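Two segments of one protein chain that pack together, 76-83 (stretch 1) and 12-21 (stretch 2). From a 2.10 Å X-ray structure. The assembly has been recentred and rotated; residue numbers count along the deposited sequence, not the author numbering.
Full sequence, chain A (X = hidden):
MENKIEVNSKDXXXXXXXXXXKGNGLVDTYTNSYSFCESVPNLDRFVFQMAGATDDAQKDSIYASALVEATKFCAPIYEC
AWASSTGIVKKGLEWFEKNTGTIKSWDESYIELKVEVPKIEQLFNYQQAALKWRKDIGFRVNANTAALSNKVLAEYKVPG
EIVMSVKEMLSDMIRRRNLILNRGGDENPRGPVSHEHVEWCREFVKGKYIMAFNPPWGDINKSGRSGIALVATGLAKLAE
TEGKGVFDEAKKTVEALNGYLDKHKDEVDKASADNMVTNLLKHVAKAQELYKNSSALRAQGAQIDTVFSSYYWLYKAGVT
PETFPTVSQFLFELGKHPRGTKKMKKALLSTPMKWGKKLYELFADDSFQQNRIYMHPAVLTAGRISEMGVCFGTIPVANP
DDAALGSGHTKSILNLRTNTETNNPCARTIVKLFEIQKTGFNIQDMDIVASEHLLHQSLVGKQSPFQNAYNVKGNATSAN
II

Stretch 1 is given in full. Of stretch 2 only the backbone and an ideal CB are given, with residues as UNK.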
# COMPACT_ATOMS: atom_id res chain seq x y z
N PRO A 76 -9.38 1.47 15.77
CA PRO A 76 -10.64 2.00 15.24
C PRO A 76 -11.62 0.88 15.22
O PRO A 76 -11.71 0.12 14.23
CB PRO A 76 -10.27 2.49 13.85
CG PRO A 76 -9.19 1.70 13.47
CD PRO A 76 -8.40 1.34 14.70
N ILE A 77 -12.36 0.77 16.31
CA ILE A 77 -13.29 -0.37 16.51
C ILE A 77 -14.25 -0.65 15.38
O ILE A 77 -14.43 -1.82 14.96
CB ILE A 77 -14.09 -0.21 17.77
CG1 ILE A 77 -13.15 -0.28 18.98
CG2 ILE A 77 -15.11 -1.32 17.88
CD1 ILE A 77 -12.37 -1.64 19.13
N TYR A 78 -14.86 0.41 14.87
CA TYR A 78 -15.92 0.27 13.86
C TYR A 78 -15.36 -0.40 12.62
O TYR A 78 -15.92 -1.37 12.13
CB TYR A 78 -16.49 1.63 13.48
CG TYR A 78 -17.64 1.56 12.50
CD1 TYR A 78 -18.92 1.41 12.94
CD2 TYR A 78 -17.42 1.64 11.11
CE1 TYR A 78 -19.98 1.35 12.07
CE2 TYR A 78 -18.50 1.56 10.20
CZ TYR A 78 -19.76 1.42 10.69
OH TYR A 78 -20.84 1.36 9.85
N GLU A 79 -14.24 0.10 12.15
CA GLU A 79 -13.69 -0.38 10.89
C GLU A 79 -13.03 -1.74 11.06
O GLU A 79 -13.17 -2.58 10.16
CB GLU A 79 -12.75 0.64 10.27
CG GLU A 79 -13.45 1.87 9.78
CD GLU A 79 -13.85 2.91 10.88
OE1 GLU A 79 -13.28 2.86 12.00
OE2 GLU A 79 -14.74 3.78 10.58
N CYS A 80 -12.34 -1.95 12.20
CA CYS A 80 -11.75 -3.26 12.51
C CYS A 80 -12.86 -4.30 12.61
O CYS A 80 -12.73 -5.41 12.07
CB CYS A 80 -10.95 -3.20 13.83
SG CYS A 80 -9.46 -2.18 13.75
N ALA A 81 -13.96 -3.96 13.28
CA ALA A 81 -15.08 -4.91 13.36
C ALA A 81 -15.64 -5.18 11.96
O ALA A 81 -15.95 -6.33 11.62
CB ALA A 81 -16.14 -4.42 14.27
N TRP A 82 -15.79 -4.14 11.15
CA TRP A 82 -16.27 -4.34 9.78
C TRP A 82 -15.33 -5.26 8.96
O TRP A 82 -15.79 -6.16 8.25
CB TRP A 82 -16.42 -2.98 9.10
CG TRP A 82 -16.77 -3.00 7.61
CD1 TRP A 82 -15.94 -2.66 6.58
CD2 TRP A 82 -18.03 -3.36 7.00
NE1 TRP A 82 -16.58 -2.77 5.39
CE2 TRP A 82 -17.86 -3.20 5.60
CE3 TRP A 82 -19.28 -3.79 7.50
CZ2 TRP A 82 -18.90 -3.48 4.68
CZ3 TRP A 82 -20.30 -4.05 6.60
CH2 TRP A 82 -20.10 -3.90 5.20
N ALA A 83 -14.03 -5.04 9.09
CA ALA A 83 -13.01 -5.81 8.38
C ALA A 83 -12.96 -7.29 8.83
O ALA A 83 -12.45 -8.11 8.12
CB ALA A 83 -11.61 -5.13 8.54
N UNK A 12 -26.72 -3.43 9.40
CA UNK A 12 -26.36 -4.48 10.37
C UNK A 12 -25.12 -4.07 11.15
O UNK A 12 -25.11 -4.15 12.39
CB UNK A 12 -26.12 -5.82 9.66
N UNK A 13 -24.11 -3.58 10.45
CA UNK A 13 -22.92 -3.10 11.09
C UNK A 13 -23.20 -1.96 12.05
O UNK A 13 -22.67 -1.97 13.16
CB UNK A 13 -21.90 -2.66 10.03
N UNK A 14 -24.00 -0.97 11.65
CA UNK A 14 -24.24 0.21 12.58
C UNK A 14 -24.85 -0.17 13.89
O UNK A 14 -24.48 0.36 14.92
CB UNK A 14 -25.16 1.24 11.92
N UNK A 15 -25.78 -1.11 13.85
CA UNK A 15 -26.47 -1.54 15.07
C UNK A 15 -25.55 -2.34 15.98
O UNK A 15 -25.55 -2.14 17.20
CB UNK A 15 -27.70 -2.37 14.72
N UNK A 16 -24.74 -3.23 15.38
CA UNK A 16 -23.78 -3.98 16.15
C UNK A 16 -22.86 -2.99 16.89
O UNK A 16 -22.58 -3.16 18.07
CB UNK A 16 -22.98 -4.92 15.25
N UNK A 17 -22.42 -1.97 16.18
CA UNK A 17 -21.52 -0.97 16.76
C UNK A 17 -22.16 -0.10 17.88
O UNK A 17 -21.47 0.23 18.85
CB UNK A 17 -21.02 -0.06 15.64
N UNK A 18 -23.43 0.28 17.74
CA UNK A 18 -24.03 1.20 18.74
C UNK A 18 -24.08 0.53 20.10
O UNK A 18 -23.69 1.13 21.11
CB UNK A 18 -25.44 1.63 18.32
N UNK A 19 -24.58 -0.71 20.11
CA UNK A 19 -24.54 -1.62 21.26
C UNK A 19 -23.15 -1.61 21.90
O UNK A 19 -22.98 -1.30 23.08
CB UNK A 19 -24.92 -3.04 20.84
N UNK A 20 -22.17 -1.95 21.08
CA UNK A 20 -20.81 -2.13 21.53
C UNK A 20 -20.23 -0.84 22.11
O UNK A 20 -19.56 -0.89 23.13
CB UNK A 20 -19.94 -2.63 20.37
N UNK A 21 -20.48 0.29 21.44
CA UNK A 21 -19.98 1.60 21.87
C UNK A 21 -20.51 1.93 23.24
O UNK A 21 -19.77 2.37 24.12
CB UNK A 21 -20.37 2.69 20.88

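Stretch 2 is helical from end to end, with backbone angles in the helical range at every position. Its N-to-C direction makes an angle of 130° with that of helix 77-83, and the axes approach to 10.5 Å. Positions 13, 16, 17 and 20 direct CA-to-CB toward stretch 1, the spacing expected of one helix face.

Position 12 points sideways, and its ideal CB has nothing of stretch 1 within 5.5 Å. Polar or charged residues would suit it, though little is excluded. It is Glu-12, which makes no contact with stretch 1.

Position 13 points toward stretch 1. Its ideal CB lies 3.8 Å from CE3 of Trp-82 and 4.2 Å from OH of Tyr-78. Ahead lies an apolar space lined by Tyr-78, Ala-81 and Trp-82. A flexible apolar chain fits best; leucine or methionine would both be reasonable. The residue is Met-13, with chi1 t and chi2 p. Its chain runs inward until CE lies over one face of the Tyr-78 ring, 3.5 Å from CB of Ala-81 and 3.4 Å from the backbone O of Tyr-78. SD sits 5.1 Å from the centroid of the Tyr-78 ring and 3.7 Å from CA of Trp-82. This side chain reaches three residues of stretch 1.

Position 14 points sideways, with its ideal CB 4.8 Å from OH of Tyr-78. That hydroxyl offers a polar partner at the margin of the contact. Asparagine, aspartate or glutamine could reach it. It is Asn-14, whose chi1 is m. Tyr-78 OH donates a short hydrogen bond of 2.6 Å to Asn-14 OD1, near the plane of the tyrosine ring.

Position 15 is out of reach, so a polar or charged side chain is reasonable. It is Lys-15, extended and without contact.

Position 16 points toward stretch 1, but the ideal CB has nothing within 5.5 Å. Only a long side chain could close the gap to the methyl of Ala-81; a large apolar or aromatic one suits. It is Trp-16, whose CZ3 comes 3.7 Å from CB of Ala-81.

Position 17 points toward stretch 1, its ideal CB 3.7 Å from CD1 of Tyr-78. An aromatic or branched apolar residue would suit. It is Phe-17. The edge of the Tyr-78 ring meets its face, with centroids 5.2 Å apart and planes at 87°; CB of Tyr-78 also lies over that face, 4.3 Å from the centroid of the Phe-17 ring. Ile-77 CG2 approaches the ring edge, 4.3 Å from CE1 of Phe-17.

Positions 18 and 19 are out of reach and suit polar residues. They are Glu-18 and Glu-19, neither touching stretch 1.

Position 20 points toward stretch 1 across a gap, with Ile-77 ahead. A large apolar side chain is favoured. It is Phe-20, whose CE1 packs 3.9 Å from CG2 of Ile-77.

Position 21 points sideways into space that stretch 1 leaves empty. Many residues would do. It is Lys-21, whose end leads away.

Stretch 2 12-21: EMNKWFEEFK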
# COMPACT_ATOMS: atom_id res chain seq x y z
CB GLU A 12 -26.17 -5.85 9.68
CG GLU A 12 -27.53 -6.54 9.33
CD GLU A 12 -27.38 -7.96 8.73
OE1 GLU A 12 -26.26 -8.51 8.75
OE2 GLU A 12 -28.38 -8.52 8.24
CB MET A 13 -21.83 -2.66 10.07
CG MET A 13 -20.52 -2.20 10.73
SD MET A 13 -19.50 -3.53 11.39
CE MET A 13 -18.96 -2.76 12.92
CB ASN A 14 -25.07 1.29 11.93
CG ASN A 14 -24.29 2.09 10.89
OD1 ASN A 14 -23.08 2.14 10.89
ND2 ASN A 14 -25.01 2.73 10.01
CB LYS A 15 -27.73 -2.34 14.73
CG LYS A 15 -28.86 -1.48 14.24
CD LYS A 15 -30.18 -2.25 14.27
CE LYS A 15 -31.37 -1.36 13.99
NZ LYS A 15 -32.64 -2.00 14.39
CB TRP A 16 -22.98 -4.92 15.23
CG TRP A 16 -22.07 -5.80 15.95
CD1 TRP A 16 -22.29 -7.08 16.29
CD2 TRP A 16 -20.75 -5.47 16.41
NE1 TRP A 16 -21.19 -7.59 16.96
CE2 TRP A 16 -20.24 -6.61 17.05
CE3 TRP A 16 -19.96 -4.30 16.35
CZ2 TRP A 16 -18.98 -6.63 17.62
CZ3 TRP A 16 -18.73 -4.32 16.92
CH2 TRP A 16 -18.24 -5.48 17.55
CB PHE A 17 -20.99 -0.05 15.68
CG PHE A 17 -20.11 1.03 16.19
CD1 PHE A 17 -18.87 0.74 16.67
CD2 PHE A 17 -20.54 2.37 16.20
CE1 PHE A 17 -18.04 1.75 17.15
CE2 PHE A 17 -19.74 3.38 16.67
CZ PHE A 17 -18.47 3.06 17.15
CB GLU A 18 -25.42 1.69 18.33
CG GLU A 18 -25.40 2.81 17.31
CD GLU A 18 -24.71 4.09 17.81
OE1 GLU A 18 -25.13 4.66 18.86
OE2 GLU A 18 -23.75 4.53 17.16
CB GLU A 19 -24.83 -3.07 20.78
CG GLU A 19 -24.62 -4.18 21.84
CD GLU A 19 -23.61 -5.30 21.43
OE1 GLU A 19 -22.70 -5.10 20.52
OE2 GLU A 19 -23.73 -6.40 22.06
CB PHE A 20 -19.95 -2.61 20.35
CG PHE A 20 -18.60 -3.08 20.75
CD1 PHE A 20 -17.58 -2.19 20.96
CD2 PHE A 20 -18.35 -4.43 20.96
CE1 PHE A 20 -16.30 -2.64 21.35
CE2 PHE A 20 -17.06 -4.88 21.35
CZ PHE A 20 -16.06 -3.99 21.54
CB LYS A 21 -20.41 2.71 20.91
CG LYS A 21 -20.04 4.13 21.40
CD LYS A 21 -20.65 5.21 20.55
CE LYS A 21 -20.68 6.57 21.29
NZ LYS A 21 -21.36 7.62 20.48
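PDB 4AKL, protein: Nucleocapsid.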